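Plasmin and fibronectin-binding protein A (PDB 4MR0) acts as a fibronectin-dependent adhesin and invasin of Streptococcus pneumoniae, binding human fibronectin, plasmin, plasminogen and serum albumin. Local coordinates at residues A[370-375]-A[393-398]; A[374-379]-A[404-409]. All coordinates share one frame; numbering follows the deposited sequence.

Both contacts join successive coils of a parallel beta-helix, as in pectate lyase-like proteins; 370-375 and 374-379 lie in its third PbH1 repeat, and both use the end of strand 364-372 or the chain just after it. Contact 1 pairs that strand with 387-396, largely buried: regular backbone bonds, phenylalanines packed inside the helix, and a charged cluster on the outer face. Contact 2 lies beyond the strands, where the chain leading to strand 377-381 meets the loop 404-409 before strand 410-415. It is only partly buried, has no direct hydrogen bond across it, and relies on a water and side-chain packing. M374 and M375 belong to both, water 5 connects them, and F371 touches G378 and V379.

Contact 1: residues A[370-375]-A[393-398]; sequences HFDNMM and RFDKKV
H370, F371 and D372 pair in parallel with R393, F394 and D395, the strand axes 4.8 Å apart; F371 N donates to R393 O, D395 N to F371 O and N373 N to D395 O. On the H370 face, D395 OD2 takes two donors: H370 NE2 at 2.6 Å on its anti side, bent to 139°, and R393 NE at 2.7 Å on its syn side. The R393 guanidinium lies flat on the imidazole, with CD over the same ring. N439 holds D395 OD1, and Y335 holds D372 OD2. On the other face the F371 and F394 rings lie side by side but oblique, F371 CD2 sitting 3.4 Å from F394 CE2 toward the rim of one F394 face; F336 and F438 continue this aromatic row through neighbouring coils. Past the strands, chi1 (-159°) puts N373 CG anti to its backbone N, and chi2 (44°) then turns OD1 onto K397 N at 2.8 Å. K396 NZ reaches M374 O at 3.0 Å. The D395 carboxylate would favour a protonated H370, whereas the R393 cation on its face would oppose that; shared by both, D395 probably offsets their charge on the outer face, while F371 and F394 pack on the inner one.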
loop_
_atom_site.group_PDB
_atom_site.type_symbol
_atom_site.label_atom_id
_atom_site.label_comp_id
_atom_site.label_asym_id
_atom_site.label_seq_id
_atom_site.Cartn_x
_atom_site.Cartn_y
_atom_site.Cartn_z
ATOM N N HIS A 370 8.569 0.428 7.704
ATOM C CA HIS A 370 8.258 -0.486 8.801
ATOM C C HIS A 370 6.740 -0.691 8.819
ATOM O O HIS A 370 5.985 0.224 9.145
ATOM C CB HIS A 370 8.715 0.096 10.146
ATOM C CG HIS A 370 8.478 -0.817 11.311
ATOM N ND1 HIS A 370 8.846 -0.491 12.599
ATOM C CD2 HIS A 370 7.917 -2.049 11.382
ATOM C CE1 HIS A 370 8.523 -1.482 13.413
ATOM N NE2 HIS A 370 7.957 -2.439 12.700
ATOM N N PHE A 371 6.297 -1.885 8.448
ATOM C CA PHE A 371 4.873 -2.208 8.426
ATOM C C PHE A 371 4.608 -2.953 9.730
ATOM O O PHE A 371 4.786 -4.170 9.816
ATOM C CB PHE A 371 4.570 -3.086 7.221
ATOM C CG PHE A 371 4.904 -2.438 5.906
ATOM C CD1 PHE A 371 4.174 -1.344 5.449
ATOM C CD2 PHE A 371 5.955 -2.913 5.131
ATOM C CE1 PHE A 371 4.489 -0.729 4.226
ATOM C CE2 PHE A 371 6.279 -2.308 3.908
ATOM C CZ PHE A 371 5.544 -1.216 3.458
ATOM N N ASP A 372 4.172 -2.197 10.733
ATOM C CA ASP A 372 3.951 -2.710 12.078
ATOM C C ASP A 372 2.596 -3.329 12.409
ATOM O O ASP A 372 1.686 -2.651 12.896
ATOM C CB ASP A 372 4.253 -1.590 13.073
ATOM C CG ASP A 372 4.609 -2.107 14.454
ATOM O OD1 ASP A 372 4.511 -3.327 14.686
ATOM O OD2 ASP A 372 4.986 -1.280 15.308
ATOM N N ASN A 373 2.481 -4.627 12.153
ATOM C CA ASN A 373 1.270 -5.387 12.455
ATOM C C ASN A 373 0.026 -5.013 11.644
ATOM O O ASN A 373 -1.033 -4.750 12.219
ATOM C CB ASN A 373 0.973 -5.274 13.967
ATOM C CG ASN A 373 0.076 -6.389 14.481
ATOM O OD1 ASN A 373 0.262 -7.563 14.142
ATOM N ND2 ASN A 373 -0.894 -6.030 15.323
ATOM N N MET A 374 0.145 -4.995 10.316
ATOM C CA MET A 374 -0.999 -4.684 9.457
ATOM C C MET A 374 -1.995 -5.835 9.574
ATOM O O MET A 374 -1.605 -6.973 9.833
ATOM C CB MET A 374 -0.562 -4.535 7.996
ATOM C CG MET A 374 -0.347 -3.084 7.523
ATOM S SD MET A 374 0.944 -2.106 8.306
ATOM C CE MET A 374 0.095 -1.581 9.849
ATOM N N MET A 375 -3.277 -5.542 9.385
ATOM C CA MET A 375 -4.320 -6.558 9.492
ATOM C C MET A 375 -4.368 -7.520 8.306
ATOM O O MET A 375 -4.692 -8.701 8.468
ATOM C CB MET A 375 -5.685 -5.876 9.661
ATOM C CG MET A 375 -6.859 -6.834 9.736
ATOM S SD MET A 375 -8.443 -5.948 9.867
ATOM C CE MET A 375 -8.887 -5.841 8.212
ATOM N N ARG A 393 10.600 -3.824 6.787
ATOM C CA ARG A 393 10.420 -4.674 7.953
ATOM C C ARG A 393 8.917 -4.904 8.144
ATOM O O ARG A 393 8.155 -3.958 8.341
ATOM C CB ARG A 393 11.017 -4.002 9.190
ATOM C CG ARG A 393 10.622 -4.666 10.490
ATOM C CD ARG A 393 11.332 -4.026 11.664
ATOM N NE ARG A 393 10.801 -4.504 12.937
ATOM C CZ ARG A 393 11.258 -4.120 14.125
ATOM N NH1 ARG A 393 12.260 -3.250 14.203
ATOM N NH2 ARG A 393 10.707 -4.598 15.234
ATOM N N PHE A 394 8.489 -6.158 8.068
ATOM C CA PHE A 394 7.073 -6.484 8.237
ATOM C C PHE A 394 6.897 -7.247 9.537
ATOM O O PHE A 394 7.362 -8.387 9.652
ATOM C CB PHE A 394 6.560 -7.379 7.105
ATOM C CG PHE A 394 6.715 -6.799 5.726
ATOM C CD1 PHE A 394 7.977 -6.651 5.151
ATOM C CD2 PHE A 394 5.587 -6.466 4.972
ATOM C CE1 PHE A 394 8.115 -6.186 3.843
ATOM C CE2 PHE A 394 5.707 -6.002 3.668
ATOM C CZ PHE A 394 6.973 -5.862 3.094
ATOM N N ASP A 395 6.231 -6.636 10.510
ATOM C CA ASP A 395 6.000 -7.308 11.782
ATOM C C ASP A 395 4.545 -7.742 11.882
ATOM O O ASP A 395 3.646 -7.060 11.388
ATOM C CB ASP A 395 6.338 -6.389 12.958
ATOM C CG ASP A 395 7.831 -6.116 13.083
ATOM O OD1 ASP A 395 8.634 -7.060 12.909
ATOM O OD2 ASP A 395 8.201 -4.960 13.374
ATOM N N LYS A 396 4.316 -8.888 12.507
ATOM C CA LYS A 396 2.961 -9.394 12.676
ATOM C C LYS A 396 2.872 -10.080 14.024
ATOM O O LYS A 396 3.564 -11.066 14.281
ATOM C CB LYS A 396 2.610 -10.374 11.556
ATOM C CG LYS A 396 1.183 -10.907 11.604
ATOM C CD LYS A 396 0.144 -9.804 11.462
ATOM C CE LYS A 396 -1.263 -10.392 11.396
ATOM N NZ LYS A 396 -2.326 -9.349 11.452
ATOM N N LYS A 397 2.029 -9.540 14.894
ATOM C CA LYS A 397 1.856 -10.093 16.227
ATOM C C LYS A 397 0.689 -11.074 16.270
ATOM O O LYS A 397 -0.015 -11.272 15.276
ATOM C CB LYS A 397 1.622 -8.965 17.234
ATOM C CG LYS A 397 2.789 -8.001 17.366
ATOM C CD LYS A 397 2.567 -7.023 18.513
ATOM C CE LYS A 397 1.657 -5.868 18.127
ATOM N NZ LYS A 397 2.451 -4.699 17.636
ATOM N N VAL A 398 0.491 -11.695 17.426
ATOM C CA VAL A 398 -0.603 -12.640 17.581
ATOM C C VAL A 398 -1.916 -11.886 17.765
ATOM O O VAL A 398 -1.927 -10.710 18.133
ATOM C CB VAL A 398 -0.374 -13.570 18.794
ATOM C CG1 VAL A 398 0.858 -14.432 18.557
ATOM C CG2 VAL A 398 -0.207 -12.746 20.059
HETATM O O HOH W 1 2.776 -5.921 9.045
HETATM O O HOH W 2 -3.409 -6.713 12.689
HETATM O O HOH W 3 -0.227 -3.331 17.091
HETATM O O HOH W 4 -2.307 -9.831 14.320
HETATM O O HOH W 5 -4.674 -10.192 10.776
#

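Contact 2: residues A[374-379]-A[404-409]; sequences MMYAGV and HYRESG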
loop_
_atom_site.group_PDB
_atom_site.type_symbol
_atom_site.label_atom_id
_atom_site.label_comp_id
_atom_site.label_asym_id
_atom_site.label_seq_id
_atom_site.Cartn_x
_atom_site.Cartn_y
_atom_site.Cartn_z
ATOM N N MET A 374 0.145 -4.995 10.316
ATOM C CA MET A 374 -0.999 -4.684 9.457
ATOM C C MET A 374 -1.995 -5.835 9.574
ATOM O O MET A 374 -1.605 -6.973 9.833
ATOM C CB MET A 374 -0.562 -4.535 7.996
ATOM C CG MET A 374 -0.347 -3.084 7.523
ATOM S SD MET A 374 0.944 -2.106 8.306
ATOM C CE MET A 374 0.095 -1.581 9.849
ATOM N N MET A 375 -3.277 -5.542 9.385
ATOM C CA MET A 375 -4.320 -6.558 9.492
ATOM C C MET A 375 -4.368 -7.520 8.306
ATOM O O MET A 375 -4.692 -8.701 8.468
ATOM C CB MET A 375 -5.685 -5.876 9.661
ATOM C CG MET A 375 -6.859 -6.834 9.736
ATOM S SD MET A 375 -8.443 -5.948 9.867
ATOM C CE MET A 375 -8.887 -5.841 8.212
ATOM N N TYR A 376 -4.032 -7.033 7.117
ATOM C CA TYR A 376 -4.093 -7.885 5.941
ATOM C C TYR A 376 -2.797 -7.997 5.155
ATOM O O TYR A 376 -2.421 -9.091 4.715
ATOM C CB TYR A 376 -5.217 -7.397 5.022
ATOM C CG TYR A 376 -5.490 -8.297 3.838
ATOM C CD1 TYR A 376 -5.463 -9.684 3.972
ATOM C CD2 TYR A 376 -5.818 -7.761 2.592
ATOM C CE1 TYR A 376 -5.752 -10.517 2.897
ATOM C CE2 TYR A 376 -6.113 -8.589 1.510
ATOM C CZ TYR A 376 -6.077 -9.963 1.670
ATOM O OH TYR A 376 -6.364 -10.789 0.607
ATOM N N ALA A 377 -2.109 -6.875 4.981
ATOM C CA ALA A 377 -0.872 -6.892 4.221
ATOM C C ALA A 377 -0.123 -5.577 4.296
ATOM O O ALA A 377 -0.720 -4.514 4.464
ATOM C CB ALA A 377 -1.179 -7.213 2.766
ATOM N N GLY A 378 1.198 -5.653 4.180
ATOM C CA GLY A 378 1.989 -4.441 4.183
ATOM C C GLY A 378 1.900 -3.884 2.771
ATOM O O GLY A 378 1.722 -2.677 2.558
ATOM N N VAL A 379 2.001 -4.790 1.803
ATOM C CA VAL A 379 1.959 -4.438 0.384
ATOM C C VAL A 379 1.108 -5.445 -0.386
ATOM O O VAL A 379 1.392 -6.640 -0.372
ATOM C CB VAL A 379 3.395 -4.441 -0.215
ATOM C CG1 VAL A 379 3.358 -4.107 -1.697
ATOM C CG2 VAL A 379 4.274 -3.448 0.545
ATOM N N HIS A 404 -6.822 -4.965 15.508
ATOM C CA HIS A 404 -7.469 -5.505 14.321
ATOM C C HIS A 404 -6.864 -6.866 14.011
ATOM O O HIS A 404 -5.650 -7.046 14.092
ATOM C CB HIS A 404 -7.257 -4.566 13.131
ATOM C CG HIS A 404 -8.039 -3.293 13.220
ATOM N ND1 HIS A 404 -7.656 -2.138 12.570
ATOM C CD2 HIS A 404 -9.198 -2.998 13.856
ATOM C CE1 HIS A 404 -8.546 -1.189 12.802
ATOM N NE2 HIS A 404 -9.492 -1.686 13.579
ATOM N N TYR A 405 -7.715 -7.828 13.674
ATOM C CA TYR A 405 -7.254 -9.167 13.334
ATOM C C TYR A 405 -8.199 -9.763 12.309
ATOM O O TYR A 405 -9.422 -9.669 12.446
ATOM C CB TYR A 405 -7.203 -10.073 14.568
ATOM C CG TYR A 405 -6.582 -11.426 14.279
ATOM C CD1 TYR A 405 -5.204 -11.556 14.075
ATOM C CD2 TYR A 405 -7.376 -12.566 14.156
ATOM C CE1 TYR A 405 -4.635 -12.788 13.750
ATOM C CE2 TYR A 405 -6.817 -13.804 13.832
ATOM C CZ TYR A 405 -5.447 -13.906 13.629
ATOM O OH TYR A 405 -4.901 -15.120 13.281
ATOM N N ARG A 406 -7.627 -10.377 11.281
ATOM C CA ARG A 406 -8.409 -10.987 10.215
ATOM C C ARG A 406 -8.405 -12.511 10.337
ATOM O O ARG A 406 -7.374 -13.158 10.139
ATOM C CB ARG A 406 -7.831 -10.555 8.865
ATOM C CG ARG A 406 -8.626 -10.992 7.656
ATOM C CD ARG A 406 -8.240 -10.151 6.451
ATOM N NE ARG A 406 -9.066 -10.432 5.283
ATOM C CZ ARG A 406 -8.938 -11.506 4.512
ATOM N NH1 ARG A 406 -8.010 -12.420 4.773
ATOM N NH2 ARG A 406 -9.737 -11.657 3.465
ATOM N N GLU A 407 -9.564 -13.076 10.670
ATOM C CA GLU A 407 -9.711 -14.522 10.827
ATOM C C GLU A 407 -9.349 -15.275 9.557
ATOM O O GLU A 407 -8.872 -16.407 9.613
ATOM C CB GLU A 407 -11.153 -14.876 11.215
ATOM C CG GLU A 407 -11.550 -14.461 12.623
ATOM C CD GLU A 407 -10.585 -14.983 13.670
ATOM O OE1 GLU A 407 -10.155 -16.151 13.552
ATOM O OE2 GLU A 407 -10.261 -14.230 14.613
ATOM N N SER A 408 -9.587 -14.641 8.414
ATOM C CA SER A 408 -9.303 -15.243 7.119
ATOM C C SER A 408 -7.804 -15.297 6.830
ATOM O O SER A 408 -7.375 -15.910 5.851
ATOM C CB SER A 408 -10.016 -14.460 6.019
ATOM O OG SER A 408 -10.810 -15.317 5.215
ATOM N N GLY A 409 -7.009 -14.651 7.678
ATOM C CA GLY A 409 -5.569 -14.664 7.493
ATOM C C GLY A 409 -4.993 -13.413 6.856
ATOM O O GLY A 409 -5.700 -12.429 6.618
HETATM O O HOH W 5 -4.674 -10.192 10.776
#
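M375 and R406 are bridged by water 5, whose oxygen three groups grip: it donates to M375 O at 2.7 Å and accepts from R406 N at 3.0 Å. Its third partner is K396 NZ, at the neighbouring strand end. No direct hydrogen bond crosses between 374-379 and 404-409. Beside the water the M375 side chain, with CG anti to the backbone N (chi1 178°), runs toward the loop. Its CG packs against R406 CB, the two side chains crossing at about a right angle, and SD touches H404 CB at 3.7 Å. The sulfur also stands oblique to the H404 ring. That ring leads away from the methionine: ND1 is hydrogen-bonded to E344 O, and the nearest approach of the side chain to a bound manganese ion is about 4 Å. At the other end Y376 and R406 lie side by side, pointing the same way. Y376 CE1 sits over one face of the guanidinium, 3.5 Å from R406 NH1 and toward the rim; ring and guanidinium are 39° apart, too tilted for a flat stack. R406 NH1 donates to G409 O at 3.0 Å, with the oxygen in the guanidinium plane though the nitrogen stands above the carbonyl plane. D296 forms a salt bridge with R406 NE. The loop closes on itself by a type I beta turn, G409 N to R406 O, and G409 has backbone angles that favour glycine. Thus the loop M375-Y376 that precedes strand 377-381 is joined to the loop before strand 410-415. The carbonyl of buried M375 is satisfied by water 5, while D296 and the G409 carbonyl probably offset the R406 charge and together hold the guanidinium in place beside Y376.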